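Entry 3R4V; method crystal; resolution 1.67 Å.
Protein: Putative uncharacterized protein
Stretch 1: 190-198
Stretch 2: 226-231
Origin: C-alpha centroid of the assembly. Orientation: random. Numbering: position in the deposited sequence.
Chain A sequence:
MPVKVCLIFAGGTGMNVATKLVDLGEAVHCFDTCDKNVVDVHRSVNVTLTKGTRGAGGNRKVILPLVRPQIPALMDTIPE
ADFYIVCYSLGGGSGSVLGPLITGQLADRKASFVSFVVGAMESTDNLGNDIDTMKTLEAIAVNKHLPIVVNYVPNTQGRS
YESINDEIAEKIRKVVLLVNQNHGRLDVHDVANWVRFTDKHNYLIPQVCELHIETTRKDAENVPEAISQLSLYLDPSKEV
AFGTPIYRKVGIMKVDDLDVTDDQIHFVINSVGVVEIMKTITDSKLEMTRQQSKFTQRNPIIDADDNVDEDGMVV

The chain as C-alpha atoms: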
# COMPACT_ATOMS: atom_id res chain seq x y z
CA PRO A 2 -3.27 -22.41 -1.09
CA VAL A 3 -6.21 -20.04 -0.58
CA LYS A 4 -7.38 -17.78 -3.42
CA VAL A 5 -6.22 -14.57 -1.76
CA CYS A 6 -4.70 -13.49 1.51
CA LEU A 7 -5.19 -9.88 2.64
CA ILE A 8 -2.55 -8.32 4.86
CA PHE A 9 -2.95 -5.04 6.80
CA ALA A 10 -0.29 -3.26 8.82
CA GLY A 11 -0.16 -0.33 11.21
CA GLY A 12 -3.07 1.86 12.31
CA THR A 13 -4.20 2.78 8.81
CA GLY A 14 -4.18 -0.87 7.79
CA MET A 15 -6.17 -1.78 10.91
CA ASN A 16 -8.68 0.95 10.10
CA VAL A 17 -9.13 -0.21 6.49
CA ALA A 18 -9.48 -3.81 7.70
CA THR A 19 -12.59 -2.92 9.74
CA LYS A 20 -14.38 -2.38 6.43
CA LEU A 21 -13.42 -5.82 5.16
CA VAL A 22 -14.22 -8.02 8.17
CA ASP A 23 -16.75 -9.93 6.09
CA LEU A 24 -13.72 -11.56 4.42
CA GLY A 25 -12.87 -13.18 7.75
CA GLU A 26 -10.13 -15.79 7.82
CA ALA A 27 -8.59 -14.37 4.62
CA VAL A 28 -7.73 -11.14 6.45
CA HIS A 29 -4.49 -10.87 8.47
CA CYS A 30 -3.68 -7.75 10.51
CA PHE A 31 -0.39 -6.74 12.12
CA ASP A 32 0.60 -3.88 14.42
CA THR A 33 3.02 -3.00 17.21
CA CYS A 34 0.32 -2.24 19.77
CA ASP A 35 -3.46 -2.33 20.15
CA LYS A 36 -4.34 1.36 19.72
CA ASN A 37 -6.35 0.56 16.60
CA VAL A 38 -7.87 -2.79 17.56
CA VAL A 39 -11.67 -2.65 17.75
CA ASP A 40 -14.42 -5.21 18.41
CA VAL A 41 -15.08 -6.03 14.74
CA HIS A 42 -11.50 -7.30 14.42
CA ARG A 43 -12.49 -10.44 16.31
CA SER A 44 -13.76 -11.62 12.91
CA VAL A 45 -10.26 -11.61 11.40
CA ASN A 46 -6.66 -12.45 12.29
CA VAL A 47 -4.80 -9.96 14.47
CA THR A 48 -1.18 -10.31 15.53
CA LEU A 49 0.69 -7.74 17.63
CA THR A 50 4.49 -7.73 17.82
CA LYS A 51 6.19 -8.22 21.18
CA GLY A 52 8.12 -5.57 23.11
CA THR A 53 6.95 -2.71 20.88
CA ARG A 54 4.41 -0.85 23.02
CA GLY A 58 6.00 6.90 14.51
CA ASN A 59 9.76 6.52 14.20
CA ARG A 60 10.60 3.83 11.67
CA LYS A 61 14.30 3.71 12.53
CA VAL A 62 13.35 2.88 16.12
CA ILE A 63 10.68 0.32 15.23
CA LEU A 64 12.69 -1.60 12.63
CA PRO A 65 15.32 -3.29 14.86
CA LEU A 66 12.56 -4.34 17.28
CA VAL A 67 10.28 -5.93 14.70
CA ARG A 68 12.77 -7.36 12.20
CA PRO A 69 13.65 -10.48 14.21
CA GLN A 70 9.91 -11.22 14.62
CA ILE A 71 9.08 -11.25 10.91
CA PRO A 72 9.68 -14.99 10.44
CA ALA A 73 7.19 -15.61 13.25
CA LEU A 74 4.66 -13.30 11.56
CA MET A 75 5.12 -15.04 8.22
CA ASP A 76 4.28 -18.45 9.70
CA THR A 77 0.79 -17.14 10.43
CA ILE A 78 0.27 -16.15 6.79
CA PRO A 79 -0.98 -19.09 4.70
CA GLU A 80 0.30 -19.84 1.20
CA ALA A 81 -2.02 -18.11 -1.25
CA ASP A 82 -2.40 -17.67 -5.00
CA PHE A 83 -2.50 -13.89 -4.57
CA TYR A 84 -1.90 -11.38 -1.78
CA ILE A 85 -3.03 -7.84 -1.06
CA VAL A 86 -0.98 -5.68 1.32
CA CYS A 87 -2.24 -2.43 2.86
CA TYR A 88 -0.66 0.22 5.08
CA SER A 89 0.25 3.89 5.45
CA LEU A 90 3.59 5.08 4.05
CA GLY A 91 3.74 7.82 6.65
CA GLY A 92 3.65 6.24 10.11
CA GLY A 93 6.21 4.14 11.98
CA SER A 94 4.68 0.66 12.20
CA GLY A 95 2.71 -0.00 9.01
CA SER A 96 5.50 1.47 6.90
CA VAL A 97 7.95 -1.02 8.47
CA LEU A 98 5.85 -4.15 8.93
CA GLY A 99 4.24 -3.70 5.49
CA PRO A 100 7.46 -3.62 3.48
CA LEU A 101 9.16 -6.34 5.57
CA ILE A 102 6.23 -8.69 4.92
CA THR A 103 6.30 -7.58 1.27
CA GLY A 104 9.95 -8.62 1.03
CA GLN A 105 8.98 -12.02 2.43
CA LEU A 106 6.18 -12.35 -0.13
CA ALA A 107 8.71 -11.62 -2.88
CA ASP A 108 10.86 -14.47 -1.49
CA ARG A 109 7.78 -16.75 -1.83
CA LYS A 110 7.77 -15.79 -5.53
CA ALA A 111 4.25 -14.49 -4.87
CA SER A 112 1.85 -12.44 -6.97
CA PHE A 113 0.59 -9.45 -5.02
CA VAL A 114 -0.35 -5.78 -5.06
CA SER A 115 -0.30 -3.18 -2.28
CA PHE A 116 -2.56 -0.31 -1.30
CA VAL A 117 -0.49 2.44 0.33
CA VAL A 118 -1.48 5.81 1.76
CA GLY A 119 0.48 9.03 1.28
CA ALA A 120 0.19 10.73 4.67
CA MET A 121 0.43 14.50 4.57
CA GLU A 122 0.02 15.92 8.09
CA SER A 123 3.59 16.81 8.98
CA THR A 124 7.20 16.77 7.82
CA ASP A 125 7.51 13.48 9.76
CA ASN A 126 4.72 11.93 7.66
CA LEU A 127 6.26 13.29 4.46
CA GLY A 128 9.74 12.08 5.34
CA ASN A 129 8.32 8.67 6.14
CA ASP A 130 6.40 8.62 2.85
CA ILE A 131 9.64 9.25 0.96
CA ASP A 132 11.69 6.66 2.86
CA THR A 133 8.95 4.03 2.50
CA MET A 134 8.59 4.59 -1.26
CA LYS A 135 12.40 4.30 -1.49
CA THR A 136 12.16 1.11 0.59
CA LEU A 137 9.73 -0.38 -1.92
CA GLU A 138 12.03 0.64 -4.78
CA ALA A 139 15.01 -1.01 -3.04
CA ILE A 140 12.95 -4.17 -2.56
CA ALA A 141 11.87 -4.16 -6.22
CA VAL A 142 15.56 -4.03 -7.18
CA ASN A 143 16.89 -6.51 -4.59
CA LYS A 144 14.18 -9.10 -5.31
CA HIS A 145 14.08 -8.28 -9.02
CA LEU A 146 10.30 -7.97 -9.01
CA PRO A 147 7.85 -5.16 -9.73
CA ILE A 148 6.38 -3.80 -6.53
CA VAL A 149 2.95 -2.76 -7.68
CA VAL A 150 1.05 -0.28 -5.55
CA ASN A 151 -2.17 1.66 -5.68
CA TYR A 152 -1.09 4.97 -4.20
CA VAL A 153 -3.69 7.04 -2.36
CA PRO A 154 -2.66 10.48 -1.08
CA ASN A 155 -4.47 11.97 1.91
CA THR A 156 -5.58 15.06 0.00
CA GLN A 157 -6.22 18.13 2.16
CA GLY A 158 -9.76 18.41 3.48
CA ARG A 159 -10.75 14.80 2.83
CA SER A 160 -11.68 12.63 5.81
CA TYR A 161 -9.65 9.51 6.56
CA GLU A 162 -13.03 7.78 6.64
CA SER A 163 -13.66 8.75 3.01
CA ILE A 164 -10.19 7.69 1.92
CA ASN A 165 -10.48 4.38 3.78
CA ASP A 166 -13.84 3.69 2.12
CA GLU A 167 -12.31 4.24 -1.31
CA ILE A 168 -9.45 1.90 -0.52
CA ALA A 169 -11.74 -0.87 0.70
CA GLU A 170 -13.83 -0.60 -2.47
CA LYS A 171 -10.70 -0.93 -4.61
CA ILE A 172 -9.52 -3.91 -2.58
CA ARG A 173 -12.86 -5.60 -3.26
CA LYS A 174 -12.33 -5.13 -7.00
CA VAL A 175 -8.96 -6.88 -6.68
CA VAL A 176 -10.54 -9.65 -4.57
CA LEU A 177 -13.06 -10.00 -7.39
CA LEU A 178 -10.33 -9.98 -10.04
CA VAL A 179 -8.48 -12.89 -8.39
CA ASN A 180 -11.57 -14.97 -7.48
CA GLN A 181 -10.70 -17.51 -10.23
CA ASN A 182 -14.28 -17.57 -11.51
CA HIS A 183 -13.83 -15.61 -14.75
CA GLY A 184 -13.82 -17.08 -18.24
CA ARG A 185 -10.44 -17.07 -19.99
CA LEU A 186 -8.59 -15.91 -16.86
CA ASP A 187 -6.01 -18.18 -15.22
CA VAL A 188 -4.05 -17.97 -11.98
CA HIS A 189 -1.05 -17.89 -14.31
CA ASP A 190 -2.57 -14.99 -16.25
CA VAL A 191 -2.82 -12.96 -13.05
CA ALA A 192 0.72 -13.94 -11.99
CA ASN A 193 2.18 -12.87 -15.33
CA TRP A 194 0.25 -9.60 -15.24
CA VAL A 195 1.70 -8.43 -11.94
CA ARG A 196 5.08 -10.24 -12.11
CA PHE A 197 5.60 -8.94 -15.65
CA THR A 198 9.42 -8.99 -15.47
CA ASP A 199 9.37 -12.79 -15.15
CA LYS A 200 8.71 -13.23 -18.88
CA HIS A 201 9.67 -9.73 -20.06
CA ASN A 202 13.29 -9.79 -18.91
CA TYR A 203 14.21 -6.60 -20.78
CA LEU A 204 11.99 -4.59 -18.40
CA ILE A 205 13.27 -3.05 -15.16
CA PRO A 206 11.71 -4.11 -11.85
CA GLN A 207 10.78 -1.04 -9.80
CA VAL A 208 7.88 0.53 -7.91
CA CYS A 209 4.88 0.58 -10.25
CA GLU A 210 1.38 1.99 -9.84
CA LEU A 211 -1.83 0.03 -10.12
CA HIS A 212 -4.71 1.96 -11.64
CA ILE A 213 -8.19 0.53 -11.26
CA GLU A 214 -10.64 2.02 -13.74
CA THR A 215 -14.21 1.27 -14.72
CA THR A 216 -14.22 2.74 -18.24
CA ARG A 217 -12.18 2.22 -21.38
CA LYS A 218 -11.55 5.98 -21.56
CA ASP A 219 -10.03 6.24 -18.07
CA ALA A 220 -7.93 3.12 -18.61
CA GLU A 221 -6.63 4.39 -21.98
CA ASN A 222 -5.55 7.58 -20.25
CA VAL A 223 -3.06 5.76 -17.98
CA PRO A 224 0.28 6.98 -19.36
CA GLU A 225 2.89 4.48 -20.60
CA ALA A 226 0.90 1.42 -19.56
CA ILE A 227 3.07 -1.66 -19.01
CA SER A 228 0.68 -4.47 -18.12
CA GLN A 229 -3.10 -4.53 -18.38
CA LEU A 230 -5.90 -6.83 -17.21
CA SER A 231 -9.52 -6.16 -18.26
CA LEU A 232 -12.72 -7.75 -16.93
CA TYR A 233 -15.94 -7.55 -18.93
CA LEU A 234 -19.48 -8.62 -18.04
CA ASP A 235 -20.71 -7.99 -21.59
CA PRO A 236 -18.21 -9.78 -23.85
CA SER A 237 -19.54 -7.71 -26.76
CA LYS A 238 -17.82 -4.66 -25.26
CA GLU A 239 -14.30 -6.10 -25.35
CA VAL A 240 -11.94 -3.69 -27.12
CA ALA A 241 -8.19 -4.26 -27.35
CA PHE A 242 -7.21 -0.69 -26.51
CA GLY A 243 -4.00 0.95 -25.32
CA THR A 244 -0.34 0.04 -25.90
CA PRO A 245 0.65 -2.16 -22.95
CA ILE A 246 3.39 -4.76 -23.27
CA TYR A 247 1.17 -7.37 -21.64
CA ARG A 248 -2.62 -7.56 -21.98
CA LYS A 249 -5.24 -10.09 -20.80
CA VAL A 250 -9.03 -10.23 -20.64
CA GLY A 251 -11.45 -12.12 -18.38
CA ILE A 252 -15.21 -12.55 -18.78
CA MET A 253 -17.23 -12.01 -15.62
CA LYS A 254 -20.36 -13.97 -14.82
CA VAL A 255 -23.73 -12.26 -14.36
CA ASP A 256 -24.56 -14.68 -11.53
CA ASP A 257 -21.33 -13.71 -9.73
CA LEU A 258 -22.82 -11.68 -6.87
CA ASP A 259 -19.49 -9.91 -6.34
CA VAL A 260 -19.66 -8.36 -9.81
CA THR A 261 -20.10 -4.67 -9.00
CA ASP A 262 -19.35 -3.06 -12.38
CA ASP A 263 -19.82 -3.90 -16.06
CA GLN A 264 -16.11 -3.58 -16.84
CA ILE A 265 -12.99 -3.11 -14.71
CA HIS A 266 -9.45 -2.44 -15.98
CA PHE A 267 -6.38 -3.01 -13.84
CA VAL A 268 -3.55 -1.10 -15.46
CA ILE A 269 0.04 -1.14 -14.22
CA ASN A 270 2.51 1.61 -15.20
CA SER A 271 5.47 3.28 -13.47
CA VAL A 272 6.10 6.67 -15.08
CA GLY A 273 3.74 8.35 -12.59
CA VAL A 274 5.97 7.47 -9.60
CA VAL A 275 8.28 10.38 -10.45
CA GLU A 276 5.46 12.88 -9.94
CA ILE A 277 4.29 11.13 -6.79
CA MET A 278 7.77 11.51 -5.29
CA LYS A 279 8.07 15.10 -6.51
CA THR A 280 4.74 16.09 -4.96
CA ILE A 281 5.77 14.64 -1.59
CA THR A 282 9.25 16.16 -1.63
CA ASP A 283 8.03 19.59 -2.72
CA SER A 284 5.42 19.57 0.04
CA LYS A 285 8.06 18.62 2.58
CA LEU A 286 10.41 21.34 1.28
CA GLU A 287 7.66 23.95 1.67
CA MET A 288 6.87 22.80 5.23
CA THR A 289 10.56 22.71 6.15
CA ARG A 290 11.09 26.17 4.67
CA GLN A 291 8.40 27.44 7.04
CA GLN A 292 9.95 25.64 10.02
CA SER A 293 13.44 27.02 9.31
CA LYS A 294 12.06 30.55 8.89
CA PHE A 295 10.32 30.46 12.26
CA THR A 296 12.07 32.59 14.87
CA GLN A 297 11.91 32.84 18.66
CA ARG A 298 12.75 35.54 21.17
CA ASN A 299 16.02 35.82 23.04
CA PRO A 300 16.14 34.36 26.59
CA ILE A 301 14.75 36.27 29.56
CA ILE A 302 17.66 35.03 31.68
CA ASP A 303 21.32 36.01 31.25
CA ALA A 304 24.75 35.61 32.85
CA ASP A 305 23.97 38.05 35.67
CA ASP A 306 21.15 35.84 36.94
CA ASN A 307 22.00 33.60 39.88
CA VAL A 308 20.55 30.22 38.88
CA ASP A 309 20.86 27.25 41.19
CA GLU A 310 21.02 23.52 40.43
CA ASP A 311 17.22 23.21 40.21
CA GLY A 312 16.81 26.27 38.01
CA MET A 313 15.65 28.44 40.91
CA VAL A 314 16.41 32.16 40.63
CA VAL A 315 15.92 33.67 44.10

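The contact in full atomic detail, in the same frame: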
# COMPACT_ATOMS: atom_id res chain seq x y z
N ASP A 190 -2.34 -16.27 -15.58
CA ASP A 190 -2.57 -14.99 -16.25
C ASP A 190 -2.38 -13.84 -15.27
O ASP A 190 -1.71 -12.87 -15.57
CB ASP A 190 -3.97 -14.94 -16.85
CG ASP A 190 -4.16 -15.93 -18.00
OD1 ASP A 190 -3.17 -16.22 -18.70
OD2 ASP A 190 -5.30 -16.40 -18.20
N VAL A 191 -2.97 -13.97 -14.09
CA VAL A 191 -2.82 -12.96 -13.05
C VAL A 191 -1.36 -12.82 -12.62
O VAL A 191 -0.84 -11.71 -12.52
CB VAL A 191 -3.70 -13.25 -11.82
CG1 VAL A 191 -3.37 -12.31 -10.67
CG2 VAL A 191 -5.18 -13.14 -12.21
N ALA A 192 -0.69 -13.95 -12.41
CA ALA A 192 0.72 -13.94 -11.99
C ALA A 192 1.57 -13.19 -13.01
O ALA A 192 2.38 -12.34 -12.66
CB ALA A 192 1.26 -15.36 -11.78
N ASN A 193 1.37 -13.50 -14.29
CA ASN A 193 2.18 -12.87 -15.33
C ASN A 193 1.81 -11.42 -15.63
O ASN A 193 2.58 -10.70 -16.28
CB ASN A 193 2.20 -13.71 -16.59
CG ASN A 193 3.03 -14.96 -16.43
OD1 ASN A 193 4.20 -14.89 -16.02
ND2 ASN A 193 2.43 -16.10 -16.70
N TRP A 194 0.64 -10.99 -15.17
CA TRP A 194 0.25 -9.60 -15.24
C TRP A 194 1.06 -8.78 -14.24
O TRP A 194 1.63 -7.76 -14.60
CB TRP A 194 -1.25 -9.44 -14.94
CG TRP A 194 -1.70 -8.06 -14.56
CD1 TRP A 194 -1.71 -6.95 -15.35
CD2 TRP A 194 -2.25 -7.66 -13.29
NE1 TRP A 194 -2.23 -5.87 -14.64
CE2 TRP A 194 -2.56 -6.29 -13.38
CE3 TRP A 194 -2.49 -8.34 -12.09
CZ2 TRP A 194 -3.10 -5.57 -12.31
CZ3 TRP A 194 -3.03 -7.63 -11.03
CH2 TRP A 194 -3.33 -6.27 -11.14
N VAL A 195 1.10 -9.24 -12.99
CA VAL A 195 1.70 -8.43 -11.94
C VAL A 195 3.21 -8.67 -11.78
O VAL A 195 3.96 -7.76 -11.40
CB VAL A 195 0.95 -8.60 -10.59
CG1 VAL A 195 1.20 -9.98 -9.98
CG2 VAL A 195 1.36 -7.50 -9.63
N ARG A 196 3.65 -9.90 -12.08
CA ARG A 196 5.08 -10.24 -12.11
C ARG A 196 5.60 -10.16 -13.55
O ARG A 196 6.19 -11.12 -14.06
CB ARG A 196 5.30 -11.65 -11.57
CG ARG A 196 4.86 -11.87 -10.12
CD ARG A 196 5.13 -13.34 -9.70
NE ARG A 196 6.54 -13.66 -9.86
CZ ARG A 196 7.46 -13.41 -8.93
NH1 ARG A 196 7.09 -12.89 -7.77
NH2 ARG A 196 8.74 -13.68 -9.15
N PHE A 197 5.36 -9.03 -14.21
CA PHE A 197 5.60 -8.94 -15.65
C PHE A 197 7.06 -9.10 -16.06
O PHE A 197 7.34 -9.47 -17.19
CB PHE A 197 4.98 -7.68 -16.26
CG PHE A 197 5.47 -6.39 -15.64
CD1 PHE A 197 6.66 -5.81 -16.06
CD2 PHE A 197 4.73 -5.76 -14.64
CE1 PHE A 197 7.13 -4.64 -15.49
CE2 PHE A 197 5.19 -4.57 -14.07
CZ PHE A 197 6.38 -4.01 -14.50
N THR A 198 7.99 -8.81 -15.16
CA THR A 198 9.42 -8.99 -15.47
C THR A 198 9.85 -10.45 -15.56
O THR A 198 10.94 -10.75 -16.04
CB THR A 198 10.32 -8.31 -14.43
OG1 THR A 198 9.87 -8.68 -13.12
CG2 THR A 198 10.27 -6.79 -14.56
N ALA A 226 1.37 2.62 -20.22
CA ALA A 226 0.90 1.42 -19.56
C ALA A 226 1.85 0.28 -19.86
O ALA A 226 2.26 0.09 -21.01
CB ALA A 226 -0.51 1.07 -20.02
N ILE A 227 2.20 -0.49 -18.83
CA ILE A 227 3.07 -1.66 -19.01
C ILE A 227 2.29 -2.96 -19.14
O ILE A 227 2.55 -3.76 -20.03
CB ILE A 227 4.02 -1.82 -17.81
CG1 ILE A 227 4.84 -0.54 -17.61
CG2 ILE A 227 4.92 -3.06 -17.97
CD1 ILE A 227 5.57 -0.48 -16.26
N SER A 228 1.34 -3.18 -18.23
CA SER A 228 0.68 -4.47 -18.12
C SER A 228 -0.78 -4.27 -17.72
O SER A 228 -1.07 -3.58 -16.75
CB SER A 228 1.42 -5.33 -17.08
OG SER A 228 0.92 -6.64 -17.00
N GLN A 229 -1.69 -4.89 -18.46
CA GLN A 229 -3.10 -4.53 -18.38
C GLN A 229 -3.95 -5.79 -18.22
O GLN A 229 -3.72 -6.77 -18.92
CB GLN A 229 -3.46 -3.86 -19.70
CG GLN A 229 -4.64 -2.93 -19.73
CD GLN A 229 -4.59 -2.08 -20.99
OE1 GLN A 229 -3.83 -1.11 -21.06
NE2 GLN A 229 -5.36 -2.47 -22.00
N LEU A 230 -4.92 -5.75 -17.32
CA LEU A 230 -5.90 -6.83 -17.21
C LEU A 230 -7.30 -6.21 -17.25
O LEU A 230 -7.57 -5.29 -16.49
CB LEU A 230 -5.70 -7.57 -15.89
CG LEU A 230 -5.76 -9.09 -15.90
CD1 LEU A 230 -4.94 -9.66 -14.76
CD2 LEU A 230 -7.21 -9.54 -15.81
N SER A 231 -8.16 -6.69 -18.14
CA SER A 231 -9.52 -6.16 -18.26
C SER A 231 -10.57 -7.23 -17.97
O SER A 231 -10.45 -8.36 -18.44
CB SER A 231 -9.76 -5.59 -19.66
OG SER A 231 -8.93 -4.45 -19.89

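How do the two backbones lie against each other? The last residues of a helix, 190-195, run roughly antiparallel to a strand that includes 228-231, their directions 145° apart and their axes 8.4 Å apart at closest approach. The backbones come nearest at W194 and S228, where the two CA atoms are 5.9 Å apart. Side chains of W194, F197, I227, S228 and L230 all start toward the opposing stretch, while Q229, between S228 and L230, points away, in keeping with the alternation of a strand.

What satisfies the carbonyl of W194? Near the end of the helix, R196 N still bonds back to A192 O (2.8 Å), but R196 is also where helical phi/psi is lost. W194 O accepts a hydrogen bond from S228 OG at 2.7 Å, so the serine hydroxyl is the donor and ties the helix end to the strand. With chi1 in the t rotamer, the short S228 side chain places OG within reach of that oxygen.

Does the indole nitrogen answer in return? W194 NE1 donates to S228 O, but weakly: the separation is 3.3 Å and the N-H...O angle only 133°. NE1 is also hydrogen-bonded elsewhere in the structure, so its need does not rest on this bond alone. Residues W194 and S228 thus exchange two hydrogen bonds, one short and one weak.

What fills the space around these polar links? L230 lies over one face of the W194 indole, with CB 4.0 Å from the centroid of the five-membered ring and nearly on its normal, a CH-pi contact; its CD1 also approaches V191 CG2 at 4.3 Å. Beyond the helix, I227 CG2 sits 3.7 Å from the F197 ring centroid, again over a face. These apolar contacts flank the S228 hydroxyl.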